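Local coordinates for PILI retraction protein PILT (Thermus thermophilus, PDB 5FL3), which binds ADP and probably hydrolyses ATP as a secretion-ATPase family motor thought to power retraction of type IV pili, at residues 275-280 with 347-352. Numbering follows the deposited sequence.
Sequences SQRLLP and LSAATS. With ADP (adenosine-5'-diphosphate), chain B.
Arg277 reaches from strand 270-280 to the backbone carbonyl of Ala349. Followed outward, its CB starts toward segment 347-352 and CG stands anti to the backbone N (chi1 -161°). None of CB, CG, CD or NE has a close partner in 347-352; the bends at chi2 and chi3 turn an edge of the guanidinium to the carbonyl. At the tip NH1 lies 3.2 Å from Ala349 O and donates a hydrogen bond of moderate straightness (140° at the hydrogen). The oxygen sits close to the guanidinium plane, and NH1 meets it on a lone pair, in the carbonyl plane. NH2 makes a weak hydrogen bond to Leu241 O, so the two terminal nitrogens serve different carbonyls. Two residues along the strand, Leu279 points the same way, and its CD1 packs 3.6 Å from Ala349 CB, with CD2 farther off at 4.1 Å. Leu278, between them, faces the nucleotide: its CD1 lies 3.5 Å from O4' of ADP. The strand thus joins the adenosine pocket on one side to segment 347-352 on the other, through one directional bond to the Ala349 carbonyl, probably strengthened by the guanidinium charge, and a small apolar patch.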
# COMPACT_ATOMS: atom_id res chain seq x y z
N SER A 275 -8.33 -3.94 -5.75
CA SER A 275 -8.54 -4.31 -4.35
C SER A 275 -7.75 -5.56 -4.03
O SER A 275 -7.76 -6.52 -4.77
CB SER A 275 -10.01 -4.51 -4.06
OG SER A 275 -10.71 -3.30 -4.20
N GLN A 276 -7.02 -5.53 -2.92
CA GLN A 276 -6.03 -6.55 -2.65
C GLN A 276 -6.22 -7.20 -1.30
O GLN A 276 -6.66 -6.56 -0.34
CB GLN A 276 -4.64 -5.94 -2.74
CG GLN A 276 -4.30 -5.48 -4.14
CD GLN A 276 -2.88 -5.00 -4.27
OE1 GLN A 276 -2.07 -5.14 -3.35
NE2 GLN A 276 -2.57 -4.43 -5.41
N ARG A 277 -5.88 -8.48 -1.24
CA ARG A 277 -5.83 -9.24 -0.00
C ARG A 277 -4.61 -10.15 -0.11
O ARG A 277 -4.36 -10.70 -1.17
CB ARG A 277 -7.13 -10.02 0.20
CG ARG A 277 -7.42 -10.49 1.60
CD ARG A 277 -8.38 -9.52 2.32
NE ARG A 277 -9.40 -8.91 1.45
CZ ARG A 277 -10.55 -9.47 1.07
NH1 ARG A 277 -10.86 -10.72 1.44
NH2 ARG A 277 -11.39 -8.79 0.30
N LEU A 278 -3.82 -10.26 0.95
CA LEU A 278 -2.68 -11.17 0.96
C LEU A 278 -2.98 -12.42 1.77
O LEU A 278 -3.14 -12.35 2.99
CB LEU A 278 -1.44 -10.48 1.54
CG LEU A 278 -0.76 -9.50 0.60
CD1 LEU A 278 0.37 -8.78 1.30
CD2 LEU A 278 -0.27 -10.27 -0.59
N LEU A 279 -3.06 -13.57 1.09
CA LEU A 279 -3.43 -14.83 1.73
C LEU A 279 -2.23 -15.72 1.92
O LEU A 279 -1.31 -15.70 1.08
CB LEU A 279 -4.49 -15.58 0.92
CG LEU A 279 -5.79 -14.85 0.58
CD1 LEU A 279 -6.86 -15.88 0.30
CD2 LEU A 279 -6.22 -13.92 1.67
N PRO A 280 -2.22 -16.52 3.00
CA PRO A 280 -1.07 -17.41 3.20
C PRO A 280 -0.98 -18.40 2.05
O PRO A 280 -2.00 -18.94 1.61
CB PRO A 280 -1.39 -18.12 4.53
CG PRO A 280 -2.85 -17.92 4.75
CD PRO A 280 -3.25 -16.66 4.05
N LEU A 347 -11.99 -19.95 1.26
CA LEU A 347 -13.39 -19.77 1.68
C LEU A 347 -13.56 -18.67 2.71
O LEU A 347 -14.59 -18.00 2.74
CB LEU A 347 -13.98 -21.07 2.23
CG LEU A 347 -14.69 -21.96 1.21
CD1 LEU A 347 -14.70 -23.39 1.72
CD2 LEU A 347 -16.11 -21.47 0.94
N SER A 348 -12.56 -18.48 3.57
CA SER A 348 -12.65 -17.43 4.57
C SER A 348 -12.45 -16.05 3.93
O SER A 348 -12.95 -15.04 4.44
CB SER A 348 -11.64 -17.66 5.69
OG SER A 348 -10.33 -17.34 5.25
N ALA A 349 -11.74 -16.04 2.81
CA ALA A 349 -11.46 -14.80 2.07
C ALA A 349 -12.58 -14.41 1.11
O ALA A 349 -12.69 -13.24 0.74
CB ALA A 349 -10.16 -14.95 1.29
N ALA A 350 -13.41 -15.37 0.72
CA ALA A 350 -14.39 -15.17 -0.34
C ALA A 350 -15.45 -14.12 -0.00
O ALA A 350 -16.00 -14.12 1.10
CB ALA A 350 -15.05 -16.50 -0.69
N THR A 351 -15.72 -13.24 -0.96
CA THR A 351 -16.74 -12.19 -0.82
C THR A 351 -18.08 -12.77 -0.40
O THR A 351 -18.74 -12.26 0.51
CB THR A 351 -16.91 -11.38 -2.12
OG1 THR A 351 -15.73 -10.59 -2.35
CG2 THR A 351 -18.12 -10.46 -2.05
N SER A 352 -18.48 -13.85 -1.06
CA SER A 352 -19.55 -14.69 -0.53
C SER A 352 -19.14 -16.16 -0.68
O SER A 352 -19.11 -16.69 -1.79
CB SER A 352 -20.88 -14.42 -1.23
OG SER A 352 -21.15 -15.41 -2.20
PB ADP B . -0.04 -2.06 2.78
O1B ADP B . 0.06 -1.94 4.30
O2B ADP B . -1.40 -2.51 2.29
O3B ADP B . 0.51 -0.88 2.02
PA ADP B . 2.53 -3.29 2.13
O1A ADP B . 3.17 -2.50 3.26
O2A ADP B . 2.89 -3.02 0.68
O3A ADP B . 0.92 -3.30 2.37
O5' ADP B . 2.81 -4.86 2.36
C5' ADP B . 2.95 -5.45 3.66
C4' ADP B . 3.87 -6.66 3.49
O4' ADP B . 3.37 -7.52 2.46
C3' ADP B . 5.29 -6.26 3.11
O3' ADP B . 6.16 -6.93 4.02
C2' ADP B . 5.48 -6.75 1.67
O2' ADP B . 6.76 -7.33 1.44
C1' ADP B . 4.39 -7.79 1.48
N9 ADP B . 3.80 -7.77 0.11
C8 ADP B . 3.45 -6.66 -0.58
N7 ADP B . 2.92 -6.96 -1.80
C5 ADP B . 2.94 -8.31 -1.91
C6 ADP B . 2.54 -9.29 -2.94
N6 ADP B . 2.00 -8.87 -4.10
N1 ADP B . 2.72 -10.62 -2.66
C2 ADP B . 3.25 -11.04 -1.49
N3 ADP B . 3.64 -10.20 -0.51
C4 ADP B . 3.52 -8.84 -0.65